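Local coordinates for protein GTP-sensing transcriptional pleiotropic repressor CodY (PDB 5N0L) that senses nutrient status as a pleiotropic transcriptional repressor, binding isoleucine in its GAF domain and probably responding to GTP as well, at residues A[63-68]-A[105-110]; A[68-71]-A[75-78]; A[92-97]-A[137-142]. One frame throughout, in Å; residues are numbered along the deposited sequence.

Contact 1. Residues A[63-68]-A[105-110]; sequences DSSVIE and PEEHGR. With ILE (isoleucine), chain G.
Asp63 and Arg110 mark the closest approach of two loop backbones, their CA atoms 7.6 Å apart, and side chains bridge the gap. Residues 63-68 run through a loop into the short strand 67-68; across from them, Glu107 to Arg110 form a type I beta turn closed by the backbone bond from Arg110 N to Glu107 O. That turn puts the Glu107 and Arg110 side chains next to each other. Arg110 grips the Glu107 carboxylate side-on with two nitrogens: NE reaches OE1 at 2.7 Å and NH1 reaches OE2 at 2.9 Å. Both bonds are nearly straight and lie in the guanidinium plane, but they meet the oxygens from about 40° above the carboxylate plane.

This pair forms one wall of the isoleucine pocket of the CodY GAF domain. The ligand's amino group is held by three acceptors: Asp63 O and Ser65 OG from the first loop, each 2.7 Å from ILE N, and Glu107 OE1 from the second. The salt bridge to Arg110 probably helps to hold the carboxylate that receives the ammonium, and Tyr81 OH adds a further bond to Glu107 OE2.

Asp63 and Arg110 pass one another head to tail, with Asp63 CG 3.3 Å from Arg110 CD. A bend at chi3 (-73°) turns the arginine's guanidinium so that one face lies against Asp63 O, which sits over the centre of the group. Their charged ends do not pair directly; water 1 joins them, donating to Asp63 OD1 and accepting from Arg110 NH2. The other carboxylate oxygen, Asp63 OD2, is bonded to Tyr135 OH and forms a salt bridge with Lys113, which also binds the isoleucine.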
loop_
_atom_site.group_PDB
_atom_site.type_symbol
_atom_site.label_atom_id
_atom_site.label_comp_id
_atom_site.label_asym_id
_atom_site.label_seq_id
_atom_site.Cartn_x
_atom_site.Cartn_y
_atom_site.Cartn_z
ATOM N N ASP A 63 -6.362 -27.991 -25.640
ATOM C CA ASP A 63 -7.670 -27.560 -25.252
ATOM C C ASP A 63 -7.794 -26.170 -24.673
ATOM O O ASP A 63 -8.869 -25.787 -24.221
ATOM C CB ASP A 63 -8.163 -28.612 -24.074
ATOM C CG ASP A 63 -8.237 -30.027 -24.562
ATOM O OD1 ASP A 63 -8.098 -30.288 -25.771
ATOM O OD2 ASP A 63 -8.548 -30.904 -23.659
ATOM N N SER A 64 -6.720 -25.329 -24.789
ATOM C CA SER A 64 -6.768 -23.984 -24.202
ATOM C C SER A 64 -7.843 -23.156 -24.843
ATOM O O SER A 64 -7.974 -23.191 -26.062
ATOM C CB SER A 64 -5.456 -23.292 -24.368
ATOM O OG SER A 64 -5.625 -22.022 -23.802
ATOM N N SER A 65 -8.605 -22.454 -24.050
ATOM C CA SER A 65 -9.598 -21.483 -24.571
ATOM C C SER A 65 -9.059 -20.028 -24.537
ATOM O O SER A 65 -9.832 -19.113 -24.660
ATOM C CB SER A 65 -10.919 -21.543 -23.796
ATOM O OG SER A 65 -11.588 -22.729 -24.152
ATOM N N VAL A 66 -7.799 -19.881 -24.198
ATOM C CA VAL A 66 -7.162 -18.551 -24.103
ATOM C C VAL A 66 -7.029 -18.034 -25.516
ATOM O O VAL A 66 -6.720 -18.740 -26.467
ATOM C CB VAL A 66 -5.784 -18.576 -23.458
ATOM C CG1 VAL A 66 -5.217 -17.192 -23.373
ATOM C CG2 VAL A 66 -5.791 -19.032 -21.974
ATOM N N ILE A 67 -7.376 -16.766 -25.629
ATOM C CA ILE A 67 -7.137 -16.061 -26.924
ATOM C C ILE A 67 -6.334 -14.872 -26.636
ATOM O O ILE A 67 -6.397 -14.331 -25.571
ATOM C CB ILE A 67 -8.423 -15.793 -27.668
ATOM C CG1 ILE A 67 -9.382 -15.007 -26.854
ATOM C CG2 ILE A 67 -9.093 -17.063 -28.190
ATOM C CD1 ILE A 67 -10.572 -14.554 -27.669
ATOM N N GLU A 68 -5.609 -14.404 -27.676
ATOM C CA GLU A 68 -4.724 -13.263 -27.549
ATOM C C GLU A 68 -5.500 -12.134 -28.139
ATOM O O GLU A 68 -6.079 -12.289 -29.207
ATOM C CB GLU A 68 -3.499 -13.436 -28.453
ATOM C CG GLU A 68 -2.761 -14.745 -28.324
ATOM C CD GLU A 68 -1.507 -14.578 -27.519
ATOM O OE1 GLU A 68 -1.649 -14.318 -26.309
ATOM O OE2 GLU A 68 -0.399 -14.702 -28.090
ATOM N N PRO A 105 -19.588 -22.388 -25.383
ATOM C CA PRO A 105 -20.164 -22.969 -26.598
ATOM C C PRO A 105 -19.258 -23.529 -27.657
ATOM O O PRO A 105 -19.776 -24.152 -28.589
ATOM C CB PRO A 105 -20.989 -21.822 -27.177
ATOM C CG PRO A 105 -21.445 -21.096 -26.038
ATOM C CD PRO A 105 -20.320 -21.147 -25.045
ATOM N N GLU A 106 -17.941 -23.334 -27.513
ATOM C CA GLU A 106 -16.983 -23.776 -28.482
ATOM C C GLU A 106 -16.292 -25.051 -28.089
ATOM O O GLU A 106 -15.171 -25.368 -28.566
ATOM C CB GLU A 106 -15.880 -22.678 -28.662
ATOM C CG GLU A 106 -16.376 -21.301 -29.034
ATOM C CD GLU A 106 -17.329 -21.395 -30.180
ATOM O OE1 GLU A 106 -16.904 -21.943 -31.235
ATOM O OE2 GLU A 106 -18.508 -20.982 -30.007
ATOM N N GLU A 107 -16.919 -25.836 -27.234
ATOM C CA GLU A 107 -16.210 -26.969 -26.749
ATOM C C GLU A 107 -16.482 -28.266 -27.476
ATOM O O GLU A 107 -16.196 -29.378 -26.877
ATOM C CB GLU A 107 -16.504 -27.152 -25.235
ATOM C CG GLU A 107 -15.961 -26.051 -24.386
ATOM C CD GLU A 107 -14.480 -25.822 -24.561
ATOM O OE1 GLU A 107 -13.744 -26.795 -24.265
ATOM O OE2 GLU A 107 -14.062 -24.656 -25.010
ATOM N N HIS A 108 -16.915 -28.211 -28.736
ATOM C CA HIS A 108 -17.474 -29.408 -29.415
ATOM C C HIS A 108 -16.587 -30.700 -29.539
ATOM O O HIS A 108 -17.147 -31.860 -29.566
ATOM C CB HIS A 108 -18.190 -29.071 -30.737
ATOM C CG HIS A 108 -19.617 -29.546 -30.757
ATOM N ND1 HIS A 108 -19.959 -30.874 -30.545
ATOM C CD2 HIS A 108 -20.791 -28.871 -30.872
ATOM C CE1 HIS A 108 -21.277 -31.002 -30.557
ATOM N NE2 HIS A 108 -21.804 -29.803 -30.765
ATOM N N GLY A 109 -15.251 -30.576 -29.573
ATOM C CA GLY A 109 -14.427 -31.845 -29.443
ATOM C C GLY A 109 -14.028 -32.270 -28.004
ATOM O O GLY A 109 -13.227 -33.200 -27.822
ATOM N N ARG A 110 -14.550 -31.593 -26.975
ATOM C CA ARG A 110 -13.975 -31.702 -25.614
ATOM C C ARG A 110 -15.113 -31.956 -24.618
ATOM O O ARG A 110 -15.068 -31.519 -23.477
ATOM C CB ARG A 110 -13.209 -30.417 -25.240
ATOM C CG ARG A 110 -12.006 -30.141 -26.123
ATOM C CD ARG A 110 -11.179 -28.956 -25.661
ATOM N NE ARG A 110 -11.775 -27.613 -25.877
ATOM C CZ ARG A 110 -11.382 -26.721 -26.795
ATOM N NH1 ARG A 110 -11.966 -25.541 -26.843
ATOM N NH2 ARG A 110 -10.435 -27.004 -27.683
HETATM N N ILE G . -11.410 -25.307 -23.356
HETATM C CA ILE G . -11.246 -25.347 -21.872
HETATM C C ILE G . -10.380 -26.521 -21.490
HETATM O O ILE G . -10.666 -27.632 -21.931
HETATM C CB ILE G . -12.600 -25.403 -21.198
HETATM C CG1 ILE G . -13.348 -24.090 -21.472
HETATM C CG2 ILE G . -12.446 -25.487 -19.717
HETATM C CD1 ILE G . -12.894 -22.900 -20.647
HETATM O OXT ILE G . -9.384 -26.292 -20.838
HETATM O O HOH W 1 -9.163 -29.614 -28.397
#

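Contact 2. Residues A[68-71]-A[75-78]; sequences EDEY and KKFS
A short two-stranded antiparallel hairpin at the surface of the GAF domain brings Glu68 opposite Lys75, as a non-hydrogen-bonded pair with CA atoms 4.8 Å apart. The two side chains leave the same face of the hairpin and run alongside each other in the same sense. Bends at chi2 of Glu68 (-103°) and at chi4 of Lys75 turn their charged ends toward each other, and these meet in a weak salt bridge, Glu68 OE1 to Lys75 NZ at 3.5 Å. Water 2 also lies beside both ends and accepts a weak bond from Lys75 NZ, though its approach to Glu68 OE1 is doubtfully short.

One residue further along, Lys76 reaches back to the first residues of the connection, Asp69 and Glu70. Its CG is placed between the backbone N and the carbonyl carbon (chi1 57°), and beyond CG the chain is extended, carrying NZ to the two carboxylates. Asp69 OD1 takes the shorter bond, 2.7 Å from Lys76 NZ, through its anti lone pair, the one facing away from OD2. Glu70 OE1, 3.2 Å from Lys76 NZ, uses its syn lone pair instead, and its side chain crosses the lysine at about a right angle; Glu70 is poorly ordered, so this second arm is less certain.

Asp69 also braces its own loop. Asp69 OD2 accepts from Tyr71 N at 3.3 Å, an Asx turn, from well above the carboxylate plane, and Thr72 N binds the same oxygen. Past Lys76 the chain leads into the isoleucine pocket, where Phe77 touches the ligand and packs edge-to-face with Tyr45.

Because Asp69 gives one oxygen to the lysine and the other to backbone N-H groups, the salt-bridge network ties the turn to strand 75-76; lying at the surface, its ion pairs are probably weakened by solvent.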
loop_
_atom_site.group_PDB
_atom_site.type_symbol
_atom_site.label_atom_id
_atom_site.label_comp_id
_atom_site.label_asym_id
_atom_site.label_seq_id
_atom_site.Cartn_x
_atom_site.Cartn_y
_atom_site.Cartn_z
ATOM N N GLU A 68 -5.609 -14.404 -27.676
ATOM C CA GLU A 68 -4.724 -13.263 -27.549
ATOM C C GLU A 68 -5.500 -12.134 -28.139
ATOM O O GLU A 68 -6.079 -12.289 -29.207
ATOM C CB GLU A 68 -3.499 -13.436 -28.453
ATOM C CG GLU A 68 -2.761 -14.745 -28.324
ATOM C CD GLU A 68 -1.507 -14.578 -27.519
ATOM O OE1 GLU A 68 -1.649 -14.318 -26.309
ATOM O OE2 GLU A 68 -0.399 -14.702 -28.090
ATOM N N ASP A 69 -5.550 -11.030 -27.446
ATOM C CA ASP A 69 -6.270 -9.870 -28.004
ATOM C C ASP A 69 -5.552 -9.440 -29.355
ATOM O O ASP A 69 -4.316 -9.325 -29.424
ATOM C CB ASP A 69 -6.331 -8.786 -26.948
ATOM C CG ASP A 69 -7.085 -7.561 -27.429
ATOM O OD1 ASP A 69 -8.324 -7.635 -27.406
ATOM O OD2 ASP A 69 -6.458 -6.552 -27.859
ATOM N N GLU A 70 -6.374 -9.294 -30.403
ATOM C CA GLU A 70 -5.986 -8.929 -31.783
ATOM C C GLU A 70 -5.007 -7.768 -31.771
ATOM O O GLU A 70 -4.031 -7.794 -32.517
ATOM C CB GLU A 70 -7.208 -8.535 -32.661
ATOM C CG GLU A 70 -8.527 -9.302 -32.434
ATOM C CD GLU A 70 -9.381 -8.816 -31.230
ATOM O OE1 GLU A 70 -9.385 -9.526 -30.145
ATOM O OE2 GLU A 70 -10.060 -7.736 -31.393
ATOM N N TYR A 71 -5.273 -6.774 -30.907
ATOM C CA TYR A 71 -4.462 -5.539 -30.836
ATOM C C TYR A 71 -3.369 -5.661 -29.795
ATOM O O TYR A 71 -2.188 -5.627 -30.138
ATOM C CB TYR A 71 -5.338 -4.269 -30.626
ATOM C CG TYR A 71 -6.229 -4.056 -31.832
ATOM C CD1 TYR A 71 -7.345 -4.874 -32.023
ATOM C CD2 TYR A 71 -5.900 -3.142 -32.834
ATOM C CE1 TYR A 71 -8.140 -4.767 -33.142
ATOM C CE2 TYR A 71 -6.711 -3.004 -33.959
ATOM C CZ TYR A 71 -7.835 -3.829 -34.110
ATOM O OH TYR A 71 -8.686 -3.762 -35.215
ATOM N N LYS A 75 -3.879 -11.893 -22.903
ATOM C CA LYS A 75 -4.575 -13.154 -22.791
ATOM C C LYS A 75 -5.943 -12.978 -22.115
ATOM O O LYS A 75 -6.087 -12.343 -21.071
ATOM C CB LYS A 75 -3.728 -14.112 -22.030
ATOM C CG LYS A 75 -2.425 -14.482 -22.695
ATOM C CD LYS A 75 -1.688 -15.531 -21.821
ATOM C CE LYS A 75 -0.198 -15.604 -22.074
ATOM N NZ LYS A 75 0.129 -15.399 -23.497
ATOM N N LYS A 76 -6.956 -13.512 -22.754
ATOM C CA LYS A 76 -8.339 -13.350 -22.288
ATOM C C LYS A 76 -9.194 -14.542 -22.706
ATOM O O LYS A 76 -8.813 -15.381 -23.520
ATOM C CB LYS A 76 -9.022 -12.083 -22.825
ATOM C CG LYS A 76 -9.017 -12.023 -24.338
ATOM C CD LYS A 76 -9.419 -10.631 -24.825
ATOM C CE LYS A 76 -9.845 -10.815 -26.257
ATOM N NZ LYS A 76 -10.173 -9.548 -27.032
ATOM N N PHE A 77 -10.377 -14.597 -22.098
ATOM C CA PHE A 77 -11.500 -15.383 -22.665
ATOM C C PHE A 77 -12.276 -14.531 -23.680
ATOM O O PHE A 77 -12.318 -13.274 -23.595
ATOM C CB PHE A 77 -12.494 -15.911 -21.606
ATOM C CG PHE A 77 -12.059 -17.210 -20.920
ATOM C CD1 PHE A 77 -10.880 -17.875 -21.152
ATOM C CD2 PHE A 77 -12.922 -17.642 -19.935
ATOM C CE1 PHE A 77 -10.546 -19.100 -20.457
ATOM C CE2 PHE A 77 -12.590 -18.847 -19.270
ATOM C CZ PHE A 77 -11.435 -19.511 -19.503
ATOM N N SER A 78 -12.931 -15.209 -24.563
ATOM C CA SER A 78 -13.819 -14.576 -25.571
ATOM C C SER A 78 -14.906 -13.857 -24.794
ATOM O O SER A 78 -15.108 -14.100 -23.612
ATOM C CB SER A 78 -14.470 -15.580 -26.484
ATOM O OG SER A 78 -15.449 -16.409 -25.725
HETATM O O HOH W 2 0.189 -12.808 -25.408
#

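Contact 3. Residues A[92-97]-A[137-142]; sequences LENLNG and NSFNDD
Asn94 sits in a left-handed backbone conformation, and with CG anti to its carbonyl carbon (chi1 -64°) it sends its amide toward Phe139. Glu93, next to it, has CG between the backbone N and the carbonyl carbon and a bend at chi2, which swing its carboxylate toward the start of helix 141-158.

The Asn94 amide fits against the backbone and ring of Phe139. Amide and ring planes are only 18° apart, and the end of the amide lies at the ring edge, near its plane, 3.4 Å from Asn94 ND2 to Phe139 CD2. As modelled, Asn94 ND2 is 2.9 Å from Phe139 N, while Asn94 OD1 lies 3.0 Å from Phe139 O. Nitrogen thus faces nitrogen and oxygen faces oxygen, so the amide has probably been built turned over; reversed, both pairs may become hydrogen bonds to the Phe139 backbone. The same group also packs on Ser138, whose CB lies 3.6 Å from the atom modelled as Asn94 ND2.

At Glu93 and Asp141 a water bridges two like charges. Glu93 OE1 and Asp141 OD1 are 4.5 Å apart, and water 3 donates to both, at 2.7 Å to Glu93 OE1 and 2.8 Å to Asp141 OD1. Using both of its protons in this way, it probably eases the repulsion.

Asn94 and Leu95 lie opposite the single residue Thr115 of strand 114-122, a G1 beta bulge, consistent with the left-handed Asn94 backbone. Strand 92-95 is, within this chain, an outermost strand of the five-stranded antiparallel sheet, and this contact joins it to the loop entering helix 141-158. Phe139 packs on Thr116 of strand 114-122 and makes a cation-pi contact with Arg134 of strand 125-134, while Asp141 at the helix start bonds to Ser6 of a second subunit.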
loop_
_atom_site.group_PDB
_atom_site.type_symbol
_atom_site.label_atom_id
_atom_site.label_comp_id
_atom_site.label_asym_id
_atom_site.label_seq_id
_atom_site.Cartn_x
_atom_site.Cartn_y
_atom_site.Cartn_z
ATOM N N LEU A 92 -20.143 -24.435 -9.694
ATOM C CA LEU A 92 -20.715 -25.346 -10.650
ATOM C C LEU A 92 -19.764 -26.489 -10.843
ATOM O O LEU A 92 -18.647 -26.372 -11.429
ATOM C CB LEU A 92 -20.981 -24.624 -11.955
ATOM C CG LEU A 92 -21.647 -25.519 -12.995
ATOM C CD1 LEU A 92 -23.039 -26.072 -12.590
ATOM C CD2 LEU A 92 -21.789 -24.753 -14.299
ATOM N N GLU A 93 -20.150 -27.697 -10.330
ATOM C CA GLU A 93 -19.184 -28.794 -10.408
ATOM C C GLU A 93 -19.501 -29.781 -11.435
ATOM O O GLU A 93 -20.659 -30.112 -11.643
ATOM C CB GLU A 93 -18.904 -29.484 -9.087
ATOM C CG GLU A 93 -20.005 -30.126 -8.394
ATOM C CD GLU A 93 -19.549 -31.371 -7.579
ATOM O OE1 GLU A 93 -18.360 -31.743 -7.289
ATOM O OE2 GLU A 93 -20.472 -32.045 -7.257
ATOM N N ASN A 94 -18.454 -30.297 -12.070
ATOM C CA ASN A 94 -18.557 -31.397 -13.013
ATOM C C ASN A 94 -19.483 -31.183 -14.147
ATOM O O ASN A 94 -20.273 -32.013 -14.500
ATOM C CB ASN A 94 -18.909 -32.751 -12.250
ATOM C CG ASN A 94 -17.846 -33.163 -11.338
ATOM O OD1 ASN A 94 -18.092 -33.578 -10.145
ATOM N ND2 ASN A 94 -16.636 -33.101 -11.839
ATOM N N LEU A 95 -19.418 -29.984 -14.749
ATOM C CA LEU A 95 -20.063 -29.756 -15.943
ATOM C C LEU A 95 -19.406 -30.713 -16.982
ATOM O O LEU A 95 -18.156 -30.841 -17.052
ATOM C CB LEU A 95 -19.779 -28.232 -16.285
ATOM C CG LEU A 95 -20.430 -27.677 -17.476
ATOM C CD1 LEU A 95 -21.928 -27.629 -17.272
ATOM C CD2 LEU A 95 -19.897 -26.225 -17.640
ATOM N N ASN A 96 -20.259 -31.446 -17.709
ATOM C CA ASN A 96 -19.942 -32.574 -18.619
ATOM C C ASN A 96 -21.300 -32.789 -19.436
ATOM O O ASN A 96 -22.297 -32.292 -19.027
ATOM C CB ASN A 96 -19.615 -33.763 -17.629
ATOM C CG ASN A 96 -19.250 -35.090 -18.301
ATOM O OD1 ASN A 96 -20.041 -36.023 -18.198
ATOM N ND2 ASN A 96 -18.071 -35.234 -18.918
ATOM N N GLY A 97 -21.476 -33.503 -20.526
ATOM C CA GLY A 97 -20.733 -33.558 -21.600
ATOM C C GLY A 97 -21.493 -32.435 -22.420
ATOM O O GLY A 97 -20.965 -31.355 -22.480
ATOM N N ASN A 137 -11.647 -38.221 -14.843
ATOM C CA ASN A 137 -12.116 -38.144 -13.438
ATOM C C ASN A 137 -12.959 -36.971 -13.093
ATOM O O ASN A 137 -12.490 -35.809 -13.090
ATOM C CB ASN A 137 -10.917 -38.281 -12.480
ATOM C CG ASN A 137 -10.247 -39.698 -12.578
ATOM O OD1 ASN A 137 -10.914 -40.757 -12.350
ATOM N ND2 ASN A 137 -8.934 -39.720 -12.884
ATOM N N SER A 138 -14.160 -37.212 -12.574
ATOM C CA SER A 138 -14.910 -36.181 -11.972
ATOM C C SER A 138 -14.221 -35.616 -10.728
ATOM O O SER A 138 -13.348 -36.280 -10.102
ATOM C CB SER A 138 -16.286 -36.715 -11.613
ATOM O OG SER A 138 -16.062 -37.893 -10.801
ATOM N N PHE A 139 -14.535 -34.377 -10.373
ATOM C CA PHE A 139 -14.044 -33.728 -9.173
ATOM C C PHE A 139 -14.885 -34.218 -8.015
ATOM O O PHE A 139 -16.058 -34.447 -8.156
ATOM C CB PHE A 139 -14.165 -32.243 -9.336
ATOM C CG PHE A 139 -13.206 -31.706 -10.425
ATOM C CD1 PHE A 139 -11.930 -31.518 -10.133
ATOM C CD2 PHE A 139 -13.641 -31.457 -11.711
ATOM C CE1 PHE A 139 -10.987 -30.994 -11.083
ATOM C CE2 PHE A 139 -12.712 -30.932 -12.667
ATOM C CZ PHE A 139 -11.404 -30.733 -12.337
ATOM N N ASN A 140 -14.255 -34.365 -6.883
ATOM C CA ASN A 140 -15.011 -34.782 -5.652
ATOM C C ASN A 140 -14.997 -33.631 -4.677
ATOM O O ASN A 140 -14.453 -32.491 -4.956
ATOM C CB ASN A 140 -14.368 -36.102 -5.221
ATOM C CG ASN A 140 -12.945 -35.952 -4.713
ATOM O OD1 ASN A 140 -12.572 -34.923 -4.057
ATOM N ND2 ASN A 140 -12.103 -36.974 -4.999
ATOM N N ASP A 141 -15.580 -33.756 -3.513
ATOM C CA ASP A 141 -15.696 -32.676 -2.560
ATOM C C ASP A 141 -14.354 -32.197 -2.018
ATOM O O ASP A 141 -14.275 -31.041 -1.579
ATOM C CB ASP A 141 -16.616 -33.082 -1.347
ATOM C CG ASP A 141 -18.086 -33.170 -1.723
ATOM O OD1 ASP A 141 -18.436 -32.782 -2.863
ATOM O OD2 ASP A 141 -18.924 -33.657 -0.878
ATOM N N ASP A 142 -13.355 -33.102 -1.925
ATOM C CA ASP A 142 -12.012 -32.784 -1.482
ATOM C C ASP A 142 -11.418 -31.795 -2.559
ATOM O O ASP A 142 -10.751 -30.904 -2.129
ATOM C CB ASP A 142 -11.097 -33.926 -1.281
ATOM C CG ASP A 142 -11.559 -34.731 0.022
ATOM O OD1 ASP A 142 -12.042 -34.068 0.992
ATOM O OD2 ASP A 142 -11.341 -35.924 0.072
HETATM O O HOH W 3 -18.256 -33.725 -5.487
#

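In the fold
Contacts 1 and 2 are neighbours, their centres 13 Å apart: they share Glu68, and the hairpin of strands 67-68 and 75-76 joins them, with Ile67 N probably bonded to Lys76 O. Contact 3 lies on the other side of the chain's centre from contact 2, about 27 Å between centres, at the edge of the five-stranded sheet. Along the chain, contact 2 closes before contact 3 opens, whereas contacts 1 and 3 alternate, 92-97 preceding 105-110 and 137-142 following it. Their centres are 18 Å apart and they do not touch. The pocket loops of contact 1 thus connect with the surface hairpin, while contact 3 links sheet and helix near a subunit interface, all within one GAF domain.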